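Local coordinates for ABC sugar transporter, periplasmic sugar binding protein (Legionella pneumophila subsp. pneumophila, PDB 3ROT), which probably binds a sugar in the periplasm and hands it to an ABC transporter for uptake into the cell, at residues S13-W18 / T196-D201; F224-N229 / N240-Q245; S56-Y61 / L85-I90; K5-T10 / S63-T68. All coordinates share one frame; numbering follows the deposited sequence.

How the interactions relate
Interactions 3 and 4 belong to one lobe and share its parallel sheet: strands 64-67 and 89-92 are neighbours there, bonded through I65 and T67 to I90. Interaction 4 is buried and combines backbone hydrogen bonds with apolar side chains, whereas interaction 3, centred about 8 Å from it, is purely apolar packing where the layer nears the surface. Interactions 1 and 2 lie about 10 Å apart, centre to centre, beside the cleft and are more polar, with carboxylates, water and, in interaction 2, glycerol. Interaction 2 joins parts of the other lobe; interaction 1 spans the lobes. W18 of segment 13-18 packs on T10, linking interactions 1 and 4.

Interaction 1: residues S13-W18 / T196-D201; sequences SQDPYW and TSQALD
At the meeting of the two lobes, the beginnings of helices 16-32 and 197-208 face each other, and the carboxylate of D15 sits against the hydroxyl of S197. OD1 of D15 is 2.5 Å and OD2 2.9 Å from S197 OG. A water closes the arrangement: it donates to D15 OD2 at 2.6 Å and accepts from both S197 N and S197 OG. The S197 side chain can serve this water along with its own backbone N because OG is tucked between N and the carbonyl carbon (chi1 60°). Small and polar, serine suits so close an approach. Such a contact between lobes is consistent with a closed form of a two-lobed periplasmic binding protein. D15 is itself the N-cap of its helix, though the capping bond from Y17 N is less certain, and the amide ends of both helices would probably stabilise its negative charge. Beside S197, the CG of Q198 lies 3.7 Å from D15 OD2, an aliphatic neighbour crossing the aspartate at roughly a right angle. T196 caps the second helix, accepting from Q198 N at 3.0 Å, while its OG1 donates back in the amide plane, onto a lone pair of Q198 OE1. That oxygen is also gripped by Q139.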
loop_
_atom_site.group_PDB
_atom_site.type_symbol
_atom_site.label_atom_id
_atom_site.label_comp_id
_atom_site.label_asym_id
_atom_site.label_seq_id
_atom_site.Cartn_x
_atom_site.Cartn_y
_atom_site.Cartn_z
ATOM N N SER A 13 -7.701 2.805 -4.927
ATOM C CA SER A 13 -7.335 1.536 -5.529
ATOM C C SER A 13 -6.136 0.847 -4.886
ATOM O O SER A 13 -5.751 -0.236 -5.315
ATOM C CB SER A 13 -7.052 1.754 -7.017
ATOM O OG SER A 13 -5.976 2.664 -7.183
ATOM N N GLN A 14 -5.552 1.457 -3.862
ATOM C CA GLN A 14 -4.384 0.859 -3.215
ATOM C C GLN A 14 -4.738 -0.110 -2.086
ATOM O O GLN A 14 -4.099 -1.150 -1.925
ATOM C CB GLN A 14 -3.452 1.957 -2.682
ATOM C CG GLN A 14 -2.969 2.959 -3.737
ATOM C CD GLN A 14 -2.596 2.310 -5.067
ATOM O OE1 GLN A 14 -3.452 2.097 -5.929
ATOM N NE2 GLN A 14 -1.312 1.987 -5.236
ATOM N N ASP A 15 -5.746 0.243 -1.299
ATOM C CA ASP A 15 -6.191 -0.601 -0.196
ATOM C C ASP A 15 -6.509 -1.997 -0.755
ATOM O O ASP A 15 -7.229 -2.114 -1.743
ATOM C CB ASP A 15 -7.459 0.005 0.415
ATOM C CG ASP A 15 -7.821 -0.603 1.759
ATOM O OD1 ASP A 15 -7.565 -1.807 1.969
ATOM O OD2 ASP A 15 -8.388 0.129 2.602
ATOM N N PRO A 16 -5.962 -3.065 -0.143
ATOM C CA PRO A 16 -6.211 -4.444 -0.592
ATOM C C PRO A 16 -7.715 -4.722 -0.679
ATOM O O PRO A 16 -8.155 -5.659 -1.351
ATOM C CB PRO A 16 -5.536 -5.279 0.488
ATOM C CG PRO A 16 -4.370 -4.444 0.852
ATOM C CD PRO A 16 -4.956 -3.046 0.934
ATOM N N TYR A 17 -8.487 -3.899 0.028
ATOM C CA TYR A 17 -9.941 -3.977 0.057
ATOM C C TYR A 17 -10.522 -3.830 -1.341
ATOM O O TYR A 17 -11.467 -4.528 -1.714
ATOM C CB TYR A 17 -10.493 -2.849 0.930
ATOM C CG TYR A 17 -11.990 -2.663 0.844
ATOM C CD1 TYR A 17 -12.852 -3.470 1.581
ATOM C CD2 TYR A 17 -12.546 -1.652 0.046
ATOM C CE1 TYR A 17 -14.231 -3.277 1.536
ATOM C CE2 TYR A 17 -13.925 -1.454 -0.002
ATOM C CZ TYR A 17 -14.758 -2.272 0.750
ATOM O OH TYR A 17 -16.117 -2.072 0.738
ATOM N N TRP A 18 -9.966 -2.886 -2.094
ATOM C CA TRP A 18 -10.420 -2.617 -3.447
ATOM C C TRP A 18 -10.167 -3.776 -4.403
ATOM O O TRP A 18 -11.048 -4.142 -5.169
ATOM C CB TRP A 18 -9.748 -1.360 -3.997
ATOM C CG TRP A 18 -10.081 -0.122 -3.226
ATOM C CD1 TRP A 18 -9.200 0.701 -2.575
ATOM C CD2 TRP A 18 -11.384 0.442 -3.023
ATOM N NE1 TRP A 18 -9.876 1.737 -1.978
ATOM C CE2 TRP A 18 -11.217 1.602 -2.232
ATOM C CE3 TRP A 18 -12.679 0.073 -3.425
ATOM C CZ2 TRP A 18 -12.297 2.409 -1.842
ATOM C CZ3 TRP A 18 -13.758 0.877 -3.035
ATOM C CH2 TRP A 18 -13.555 2.028 -2.247
ATOM N N THR A 196 -10.226 2.057 8.595
ATOM C CA THR A 196 -9.950 1.255 7.391
ATOM C C THR A 196 -8.573 0.620 7.565
ATOM O O THR A 196 -7.840 0.959 8.501
ATOM C CB THR A 196 -9.916 2.080 6.084
ATOM O OG1 THR A 196 -8.662 2.759 5.986
ATOM C CG2 THR A 196 -11.048 3.097 6.037
ATOM N N SER A 197 -8.213 -0.288 6.664
ATOM C CA SER A 197 -6.918 -0.947 6.750
ATOM C C SER A 197 -5.766 0.032 6.497
ATOM O O SER A 197 -4.620 -0.243 6.860
ATOM C CB SER A 197 -6.855 -2.117 5.765
ATOM O OG SER A 197 -7.037 -1.675 4.436
ATOM N N GLN A 198 -6.058 1.180 5.890
ATOM C CA GLN A 198 -5.002 2.168 5.634
ATOM C C GLN A 198 -4.419 2.714 6.939
ATOM O O GLN A 198 -3.261 3.140 6.985
ATOM C CB GLN A 198 -5.537 3.333 4.815
ATOM C CG GLN A 198 -6.080 2.953 3.454
ATOM C CD GLN A 198 -6.959 4.052 2.895
ATOM O OE1 GLN A 198 -7.956 4.450 3.520
ATOM N NE2 GLN A 198 -6.598 4.557 1.726
ATOM N N ALA A 199 -5.239 2.736 7.987
ATOM C CA ALA A 199 -4.777 3.198 9.287
ATOM C C ALA A 199 -4.097 2.020 9.982
ATOM O O ALA A 199 -3.059 2.176 10.628
ATOM C CB ALA A 199 -5.957 3.696 10.136
ATOM N N LEU A 200 -4.681 0.836 9.836
ATOM C CA LEU A 200 -4.136 -0.357 10.473
ATOM C C LEU A 200 -2.741 -0.809 10.019
ATOM O O LEU A 200 -1.914 -1.137 10.863
ATOM C CB LEU A 200 -5.116 -1.530 10.339
ATOM C CG LEU A 200 -4.704 -2.796 11.101
ATOM C CD1 LEU A 200 -4.576 -2.491 12.594
ATOM C CD2 LEU A 200 -5.745 -3.891 10.878
ATOM N N ASP A 201 -2.459 -0.831 8.716
ATOM C CA ASP A 201 -1.135 -1.289 8.260
ATOM C C ASP A 201 0.050 -0.634 8.970
ATOM O O ASP A 201 0.878 -1.327 9.580
ATOM C CB ASP A 201 -0.953 -1.094 6.750
ATOM C CG ASP A 201 -1.864 -1.971 5.934
ATOM O OD1 ASP A 201 -2.058 -3.152 6.306
ATOM O OD2 ASP A 201 -2.373 -1.476 4.904
HETATM O O HOH W 1 -9.608 -1.046 4.614
#

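Interaction 2: residues F224-N229 / N240-Q245; sequences FDKTPN and NYVMDQ. With GOL (glycerol), chain C.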
loop_
_atom_site.group_PDB
_atom_site.type_symbol
_atom_site.label_atom_id
_atom_site.label_comp_id
_atom_site.label_asym_id
_atom_site.label_seq_id
_atom_site.Cartn_x
_atom_site.Cartn_y
_atom_site.Cartn_z
ATOM N N PHE A 224 -11.683 -2.403 10.313
ATOM C CA PHE A 224 -12.630 -2.721 9.254
ATOM C C PHE A 224 -11.864 -3.344 8.096
ATOM O O PHE A 224 -10.765 -2.902 7.764
ATOM C CB PHE A 224 -13.317 -1.452 8.745
ATOM C CG PHE A 224 -14.367 -0.909 9.672
ATOM C CD1 PHE A 224 -15.717 -1.081 9.388
ATOM C CD2 PHE A 224 -14.008 -0.227 10.828
ATOM C CE1 PHE A 224 -16.700 -0.583 10.241
ATOM C CE2 PHE A 224 -14.984 0.274 11.687
ATOM C CZ PHE A 224 -16.336 0.093 11.388
ATOM N N ASP A 225 -12.455 -4.371 7.498
ATOM C CA ASP A 225 -11.900 -5.056 6.333
ATOM C C ASP A 225 -10.808 -6.053 6.641
ATOM O O ASP A 225 -9.731 -5.686 7.115
ATOM C CB ASP A 225 -11.389 -4.037 5.315
ATOM C CG ASP A 225 -12.389 -2.922 5.060
ATOM O OD1 ASP A 225 -13.605 -3.211 5.010
ATOM O OD2 ASP A 225 -11.955 -1.762 4.902
ATOM N N LYS A 226 -11.093 -7.317 6.343
ATOM C CA LYS A 226 -10.148 -8.392 6.591
ATOM C C LYS A 226 -9.164 -8.577 5.436
ATOM O O LYS A 226 -9.265 -9.529 4.669
ATOM C CB LYS A 226 -10.894 -9.705 6.853
ATOM C CG LYS A 226 -11.704 -9.715 8.150
ATOM C CD LYS A 226 -12.328 -11.081 8.418
ATOM C CE LYS A 226 -13.091 -11.085 9.738
ATOM N NZ LYS A 226 -13.703 -12.409 10.051
ATOM N N THR A 227 -8.225 -7.645 5.314
ATOM C CA THR A 227 -7.196 -7.705 4.278
ATOM C C THR A 227 -6.166 -8.737 4.752
ATOM O O THR A 227 -6.156 -9.110 5.926
ATOM C CB THR A 227 -6.486 -6.346 4.121
ATOM O OG1 THR A 227 -5.840 -6.009 5.352
ATOM C CG2 THR A 227 -7.482 -5.249 3.765
ATOM N N PRO A 228 -5.294 -9.213 3.846
ATOM C CA PRO A 228 -4.270 -10.201 4.201
ATOM C C PRO A 228 -3.476 -9.838 5.452
ATOM O O PRO A 228 -3.307 -10.660 6.350
ATOM C CB PRO A 228 -3.399 -10.249 2.948
ATOM C CG PRO A 228 -4.433 -10.092 1.861
ATOM C CD PRO A 228 -5.301 -8.965 2.389
ATOM N N ASN A 229 -2.985 -8.607 5.516
ATOM C CA ASN A 229 -2.222 -8.190 6.679
ATOM C C ASN A 229 -3.103 -8.128 7.927
ATOM O O ASN A 229 -2.652 -8.444 9.024
ATOM C CB ASN A 229 -1.579 -6.828 6.447
ATOM C CG ASN A 229 -0.466 -6.559 7.430
ATOM O OD1 ASN A 229 0.459 -7.369 7.560
ATOM N ND2 ASN A 229 -0.544 -5.436 8.140
ATOM N N ASN A 240 -8.033 -7.571 17.791
ATOM C CA ASN A 240 -9.110 -8.364 18.393
ATOM C C ASN A 240 -10.318 -8.745 17.543
ATOM O O ASN A 240 -10.810 -9.876 17.628
ATOM C CB ASN A 240 -9.635 -7.651 19.646
ATOM C CG ASN A 240 -8.721 -7.806 20.836
ATOM O OD1 ASN A 240 -7.543 -8.123 20.697
ATOM N ND2 ASN A 240 -9.260 -7.565 22.022
ATOM N N TYR A 241 -10.813 -7.796 16.754
ATOM C CA TYR A 241 -11.996 -8.030 15.947
ATOM C C TYR A 241 -12.032 -7.075 14.767
ATOM O O TYR A 241 -11.714 -5.892 14.898
ATOM C CB TYR A 241 -13.240 -7.811 16.806
ATOM C CG TYR A 241 -14.504 -8.383 16.230
ATOM C CD1 TYR A 241 -14.816 -9.730 16.394
ATOM C CD2 TYR A 241 -15.394 -7.580 15.523
ATOM C CE1 TYR A 241 -15.985 -10.265 15.870
ATOM C CE2 TYR A 241 -16.570 -8.108 14.993
ATOM C CZ TYR A 241 -16.856 -9.451 15.176
ATOM O OH TYR A 241 -18.033 -9.972 14.694
ATOM N N VAL A 242 -12.443 -7.587 13.616
ATOM C CA VAL A 242 -12.506 -6.773 12.410
ATOM C C VAL A 242 -13.828 -6.954 11.683
ATOM O O VAL A 242 -14.269 -8.080 11.456
ATOM C CB VAL A 242 -11.365 -7.143 11.445
ATOM C CG1 VAL A 242 -11.462 -6.318 10.184
ATOM C CG2 VAL A 242 -10.012 -6.923 12.133
HETATM N N MSE A 243 -14.453 -5.835 11.332
HETATM C CA MSE A 243 -15.715 -5.848 10.618
HETATM C C MSE A 243 -15.482 -6.235 9.163
HETATM O O MSE A 243 -14.586 -5.708 8.509
HETATM C CB MSE A 243 -16.367 -4.465 10.667
HETATM C CG MSE A 243 -16.689 -3.969 12.073
HETATM SE SE MSE A 243 -17.849 -5.190 12.967
HETATM C CE MSE A 243 -19.489 -4.765 12.050
ATOM N N ASP A 244 -16.290 -7.152 8.655
ATOM C CA ASP A 244 -16.151 -7.560 7.266
ATOM C C ASP A 244 -17.369 -7.117 6.456
ATOM O O ASP A 244 -18.492 -7.498 6.772
ATOM C CB ASP A 244 -15.986 -9.081 7.176
ATOM C CG ASP A 244 -15.823 -9.560 5.746
ATOM O OD1 ASP A 244 -15.270 -8.807 4.922
ATOM O OD2 ASP A 244 -16.235 -10.693 5.445
ATOM N N GLN A 245 -17.136 -6.307 5.422
ATOM C CA GLN A 245 -18.211 -5.824 4.548
ATOM C C GLN A 245 -18.384 -6.747 3.325
ATOM O O GLN A 245 -19.280 -6.537 2.518
ATOM C CB GLN A 245 -17.905 -4.415 4.020
ATOM C CG GLN A 245 -17.353 -3.431 5.030
ATOM C CD GLN A 245 -17.039 -2.082 4.401
ATOM O OE1 GLN A 245 -17.935 -1.387 3.933
ATOM N NE2 GLN A 245 -15.758 -1.712 4.380
HETATM C C1 GOL C . -13.552 2.654 1.823
HETATM O O1 GOL C . -14.554 3.429 1.215
HETATM C C2 GOL C . -14.088 1.307 2.336
HETATM O O2 GOL C . -15.313 1.461 3.029
HETATM C C3 GOL C . -13.033 0.661 3.227
HETATM O O3 GOL C . -13.558 0.354 4.495
HETATM O O HOH W 2 -14.583 -5.746 4.371
HETATM O O HOH W 3 -13.086 -7.958 4.121
#
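The side chains of D225 and Q245 join directly: Q245 NE2 donates to D225 OD1 at 2.7 Å, meeting the syn lone pair with the carboxylate and amide planes only 17° apart. The other oxygen, D225 OD2, accepts from O3 of a bound glycerol at 2.7 Å; Q245 NE2 also makes weak bonds to glycerol O2 and O3. A water donates to D225 OD1 and accepts from Q245 N, so one carboxylate holds the glutamine, the glycerol and a water. One layer out, D225 N donates to M243 O at 2.7 Å and 163°, which fixes the loop just where the strand ends. F224 and M243 (selenomethionine) form a parallel bridge and lie side by side; M243 CG, anti to the carbonyl carbon, is set over one face of the phenyl ring, 4.1 Å from its centroid, a CH-pi contact, and the chain then bends away. Valine suits the next place: V242 CG1, anti to its own N (chi1 179°), presses within 3.5 Å of D225 N, and the aliphatic part of K226 slides past it. Y17 packs against both D225 and Q245. Strand 220-224, helix 228-235 and strand 241-243 form a beta-alpha-beta crossover, and the loops at its strand ends line the cleft occupied by glycerol, consistent with the sugar site of this family.

Interaction 3: residues S56-Y61 / L85-I90; sequences SALATY and LNIPVI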
loop_
_atom_site.group_PDB
_atom_site.type_symbol
_atom_site.label_atom_id
_atom_site.label_comp_id
_atom_site.label_asym_id
_atom_site.label_seq_id
_atom_site.Cartn_x
_atom_site.Cartn_y
_atom_site.Cartn_z
ATOM N N SER A 56 -16.315 11.180 -17.986
ATOM C CA SER A 56 -15.857 10.604 -19.242
ATOM C C SER A 56 -16.562 9.281 -19.516
ATOM O O SER A 56 -16.770 8.915 -20.667
ATOM C CB SER A 56 -14.333 10.412 -19.238
ATOM O OG SER A 56 -13.897 9.649 -18.128
ATOM N N ALA A 57 -16.940 8.566 -18.462
ATOM C CA ALA A 57 -17.640 7.302 -18.640
ATOM C C ALA A 57 -19.009 7.572 -19.260
ATOM O O ALA A 57 -19.425 6.876 -20.187
ATOM C CB ALA A 57 -17.803 6.593 -17.300
ATOM N N LEU A 58 -19.700 8.592 -18.748
ATOM C CA LEU A 58 -21.028 8.967 -19.241
ATOM C C LEU A 58 -21.038 9.265 -20.734
ATOM O O LEU A 58 -21.980 8.906 -21.431
ATOM C CB LEU A 58 -21.557 10.195 -18.492
ATOM C CG LEU A 58 -21.852 10.041 -17.000
ATOM C CD1 LEU A 58 -22.378 11.348 -16.430
ATOM C CD2 LEU A 58 -22.872 8.940 -16.810
ATOM N N ALA A 59 -19.990 9.927 -21.214
ATOM C CA ALA A 59 -19.882 10.284 -22.627
ATOM C C ALA A 59 -19.948 9.073 -23.551
ATOM O O ALA A 59 -20.386 9.181 -24.697
ATOM C CB ALA A 59 -18.582 11.044 -22.869
ATOM N N THR A 60 -19.512 7.919 -23.054
ATOM C CA THR A 60 -19.511 6.699 -23.856
ATOM C C THR A 60 -20.852 5.979 -23.856
ATOM O O THR A 60 -21.002 4.956 -24.514
ATOM C CB THR A 60 -18.442 5.703 -23.360
ATOM O OG1 THR A 60 -18.781 5.260 -22.042
ATOM C CG2 THR A 60 -17.068 6.357 -23.335
ATOM N N TYR A 61 -21.821 6.513 -23.116
ATOM C CA TYR A 61 -23.147 5.899 -23.027
ATOM C C TYR A 61 -23.062 4.400 -22.719
ATOM O O TYR A 61 -23.491 3.565 -23.518
ATOM C CB TYR A 61 -23.922 6.120 -24.335
ATOM C CG TYR A 61 -24.369 7.550 -24.531
ATOM C CD1 TYR A 61 -25.512 8.037 -23.893
ATOM C CD2 TYR A 61 -23.611 8.439 -25.297
ATOM C CE1 TYR A 61 -25.888 9.378 -24.006
ATOM C CE2 TYR A 61 -23.973 9.782 -25.415
ATOM C CZ TYR A 61 -25.112 10.245 -24.766
ATOM O OH TYR A 61 -25.463 11.577 -24.857
ATOM N N LEU A 85 -29.455 11.057 -18.912
ATOM C CA LEU A 85 -29.083 10.249 -20.069
ATOM C C LEU A 85 -29.665 8.842 -19.975
ATOM O O LEU A 85 -29.533 8.040 -20.901
ATOM C CB LEU A 85 -27.561 10.175 -20.192
ATOM C CG LEU A 85 -26.861 11.527 -20.352
ATOM C CD1 LEU A 85 -25.349 11.342 -20.350
ATOM C CD2 LEU A 85 -27.322 12.185 -21.638
ATOM N N ASN A 86 -30.307 8.552 -18.849
ATOM C CA ASN A 86 -30.924 7.254 -18.617
ATOM C C ASN A 86 -29.907 6.117 -18.460
ATOM O O ASN A 86 -30.208 4.955 -18.740
ATOM C CB ASN A 86 -31.910 6.931 -19.744
ATOM C CG ASN A 86 -32.763 5.710 -19.443
ATOM O OD1 ASN A 86 -33.473 5.665 -18.434
ATOM N ND2 ASN A 86 -32.698 4.710 -20.322
ATOM N N ILE A 87 -28.699 6.466 -18.022
ATOM C CA ILE A 87 -27.654 5.475 -17.780
ATOM C C ILE A 87 -27.830 5.032 -16.328
ATOM O O ILE A 87 -27.746 5.852 -15.411
ATOM C CB ILE A 87 -26.242 6.080 -17.951
ATOM C CG1 ILE A 87 -26.026 6.489 -19.412
ATOM C CG2 ILE A 87 -25.179 5.062 -17.536
ATOM C CD1 ILE A 87 -24.778 7.305 -19.647
ATOM N N PRO A 88 -28.089 3.735 -16.101
ATOM C CA PRO A 88 -28.277 3.220 -14.743
ATOM C C PRO A 88 -27.027 3.395 -13.892
ATOM O O PRO A 88 -25.921 3.108 -14.343
ATOM C CB PRO A 88 -28.596 1.743 -14.969
ATOM C CG PRO A 88 -29.125 1.702 -16.373
ATOM C CD PRO A 88 -28.217 2.654 -17.089
ATOM N N VAL A 89 -27.206 3.867 -12.666
ATOM C CA VAL A 89 -26.081 4.042 -11.764
ATOM C C VAL A 89 -26.390 3.382 -10.430
ATOM O O VAL A 89 -27.435 3.623 -9.834
ATOM C CB VAL A 89 -25.761 5.525 -11.519
ATOM C CG1 VAL A 89 -24.556 5.641 -10.602
ATOM C CG2 VAL A 89 -25.485 6.220 -12.845
ATOM N N ILE A 90 -25.480 2.523 -9.986
ATOM C CA ILE A 90 -25.631 1.826 -8.720
ATOM C C ILE A 90 -24.542 2.309 -7.775
ATOM O O ILE A 90 -23.391 2.464 -8.176
ATOM C CB ILE A 90 -25.526 0.290 -8.918
ATOM C CG1 ILE A 90 -26.819 -0.227 -9.556
ATOM C CG2 ILE A 90 -25.282 -0.411 -7.586
ATOM C CD1 ILE A 90 -26.848 -1.736 -9.738
#
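L58 lays its CD2 methyl against the CD1 methyl of I87, 3.8 Å apart, the two side chains crossing at a slant. The same I87 CD1 also rests 3.7 Å from the carbonyl O of L58, and 4.0 Å from Y61 CA, so a single methyl fills the angle between the last helical turn and the residue that follows it. A branched, slender isoleucine can reach in this way: its CG1 arm is anti to the carbonyl carbon (chi1 -65°) and extended beyond. L85 covers the outer side, its CD2 lying 3.9 Å from Y61 CE1 and 3.8 Å from Y61 OH, with the two side chains at about a right angle. Tyrosine fits this exposed margin, being broad enough to touch leucine while carrying a hydroxyl suited to the surface. The chain turns that bring these groups together are sharp. Y61 follows helix 47-59 with positive phi, and N86 ends helix 76-85 in a Schellman motif, directing the chain into I87. R81 and A82 of helix 76-85 touch L58, and I65 lies on the inner side. The C-terminal end of helix 47-59 thus packs on the turn from helix 76-85 into strand 89-92, in the outer layer of an alternating beta-alpha lobe.

Interaction 4: residues K5-T10 / S63-T68; sequences KYYLIT and SGIATT
On one face of the parallel sheet, I9 CD1 meets I65 CG2 at 3.9 Å, while Y7 CB packs on I65 CG1; beta-branched isoleucine suits a strand interior. On the other, L8 CD1 touches the small A66 CB at 3.9 Å, the leucine reaching it with CG anti to its own N (chi1 169°). These are adjacent inner strands of the sheet in an alternating beta-alpha lobe, closed by helix 47-59 over the face of Y7, I9 and I65 and by helix 16-32 over that of L8. The strands run 12° from parallel, and in the usual parallel pattern the bonds slant to and fro between staggered residues: Y7 N to G64 O, A66 N to Y7 O, I9 N to A66 O at 2.8 Å, and T68 N to I9 O. At the strand start S63 N donates to K5 O at 2.8 Å. Here the ring of Y6 lies over S63, whose CB is 3.9 Å from the ring centroid, 26° off its normal, and Y6 OH is bonded to N262. Toward the cleft the polar residues take over. T10 and T68 pack CG2 on CG2 at 3.8 Å, and T68 OG1 is hydrogen-bonded to ND1 of H11, whose NE2 in turn is hydrogen-bonded to the glycerol.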
loop_
_atom_site.group_PDB
_atom_site.type_symbol
_atom_site.label_atom_id
_atom_site.label_comp_id
_atom_site.label_asym_id
_atom_site.label_seq_id
_atom_site.Cartn_x
_atom_site.Cartn_y
_atom_site.Cartn_z
ATOM N N LYS A 5 -21.108 -2.696 -22.336
ATOM C CA LYS A 5 -20.051 -2.050 -21.555
ATOM C C LYS A 5 -20.501 -1.559 -20.182
ATOM O O LYS A 5 -21.514 -0.872 -20.047
ATOM C CB LYS A 5 -19.462 -0.881 -22.347
ATOM C CG LYS A 5 -18.329 -0.189 -21.624
ATOM C CD LYS A 5 -17.239 -1.184 -21.220
ATOM C CE LYS A 5 -16.028 -0.482 -20.624
ATOM N NZ LYS A 5 -15.490 0.532 -21.570
ATOM N N TYR A 6 -19.723 -1.910 -19.165
ATOM C CA TYR A 6 -20.020 -1.503 -17.798
ATOM C C TYR A 6 -18.798 -0.865 -17.150
ATOM O O TYR A 6 -17.660 -1.150 -17.527
ATOM C CB TYR A 6 -20.473 -2.711 -16.968
ATOM C CG TYR A 6 -21.797 -3.288 -17.412
ATOM C CD1 TYR A 6 -23.008 -2.766 -16.942
ATOM C CD2 TYR A 6 -21.842 -4.331 -18.337
ATOM C CE1 TYR A 6 -24.224 -3.272 -17.386
ATOM C CE2 TYR A 6 -23.050 -4.837 -18.786
ATOM C CZ TYR A 6 -24.237 -4.307 -18.310
ATOM O OH TYR A 6 -25.438 -4.809 -18.769
ATOM N N TYR A 7 -19.046 -0.005 -16.166
ATOM C CA TYR A 7 -17.973 0.685 -15.452
ATOM C C TYR A 7 -18.089 0.516 -13.942
ATOM O O TYR A 7 -19.192 0.510 -13.391
ATOM C CB TYR A 7 -18.003 2.187 -15.749
ATOM C CG TYR A 7 -17.510 2.594 -17.120
ATOM C CD1 TYR A 7 -16.148 2.726 -17.382
ATOM C CD2 TYR A 7 -18.408 2.881 -18.144
ATOM C CE1 TYR A 7 -15.694 3.145 -18.631
ATOM C CE2 TYR A 7 -17.964 3.298 -19.399
ATOM C CZ TYR A 7 -16.609 3.431 -19.631
ATOM O OH TYR A 7 -16.166 3.871 -20.857
ATOM N N LEU A 8 -16.944 0.370 -13.287
ATOM C CA LEU A 8 -16.884 0.279 -11.834
ATOM C C LEU A 8 -15.933 1.411 -11.467
ATOM O O LEU A 8 -14.744 1.362 -11.771
ATOM C CB LEU A 8 -16.328 -1.074 -11.364
ATOM C CG LEU A 8 -15.986 -1.187 -9.865
ATOM C CD1 LEU A 8 -17.136 -0.659 -9.008
ATOM C CD2 LEU A 8 -15.682 -2.642 -9.509
ATOM N N ILE A 9 -16.465 2.447 -10.836
ATOM C CA ILE A 9 -15.657 3.598 -10.484
ATOM C C ILE A 9 -15.554 3.777 -8.974
ATOM O O ILE A 9 -16.557 3.715 -8.265
ATOM C CB ILE A 9 -16.254 4.857 -11.159
ATOM C CG1 ILE A 9 -16.452 4.568 -12.656
ATOM C CG2 ILE A 9 -15.334 6.054 -10.948
ATOM C CD1 ILE A 9 -17.095 5.678 -13.477
ATOM N N THR A 10 -14.332 3.978 -8.480
ATOM C CA THR A 10 -14.113 4.169 -7.052
ATOM C C THR A 10 -13.200 5.357 -6.783
ATOM O O THR A 10 -12.663 5.963 -7.704
ATOM C CB THR A 10 -13.499 2.908 -6.382
ATOM O OG1 THR A 10 -12.180 2.679 -6.892
ATOM C CG2 THR A 10 -14.377 1.684 -6.656
ATOM N N SER A 63 -23.719 0.694 -20.603
ATOM C CA SER A 63 -24.920 -0.023 -20.197
ATOM C C SER A 63 -25.227 0.217 -18.716
ATOM O O SER A 63 -26.378 0.105 -18.281
ATOM C CB SER A 63 -24.751 -1.525 -20.446
ATOM O OG SER A 63 -24.590 -1.804 -21.831
ATOM N N GLY A 64 -24.197 0.551 -17.946
ATOM C CA GLY A 64 -24.391 0.801 -16.534
ATOM C C GLY A 64 -23.098 1.186 -15.847
ATOM O O GLY A 64 -22.009 0.951 -16.372
ATOM N N ILE A 65 -23.225 1.784 -14.667
ATOM C CA ILE A 65 -22.078 2.209 -13.886
ATOM C C ILE A 65 -22.305 1.919 -12.416
ATOM O O ILE A 65 -23.400 2.132 -11.890
ATOM C CB ILE A 65 -21.813 3.737 -14.026
ATOM C CG1 ILE A 65 -21.379 4.077 -15.453
ATOM C CG2 ILE A 65 -20.713 4.176 -13.053
ATOM C CD1 ILE A 65 -21.144 5.559 -15.670
ATOM N N ALA A 66 -21.271 1.400 -11.765
ATOM C CA ALA A 66 -21.324 1.149 -10.338
ATOM C C ALA A 66 -20.267 2.129 -9.840
ATOM O O ALA A 66 -19.190 2.236 -10.433
ATOM C CB ALA A 66 -20.930 -0.280 -10.020
ATOM N N THR A 67 -20.581 2.876 -8.788
ATOM C CA THR A 67 -19.620 3.843 -8.284
ATOM C C THR A 67 -19.793 4.125 -6.793
ATOM O O THR A 67 -20.872 3.945 -6.239
ATOM C CB THR A 67 -19.718 5.185 -9.070
ATOM O OG1 THR A 67 -18.660 6.060 -8.664
ATOM C CG2 THR A 67 -21.046 5.879 -8.812
ATOM N N THR A 68 -18.708 4.528 -6.148
ATOM C CA THR A 68 -18.757 4.889 -4.745
ATOM C C THR A 68 -19.157 6.368 -4.776
ATOM O O THR A 68 -18.958 7.045 -5.780
ATOM C CB THR A 68 -17.374 4.742 -4.070
ATOM O OG1 THR A 68 -16.472 5.710 -4.613
ATOM C CG2 THR A 68 -16.797 3.354 -4.315
#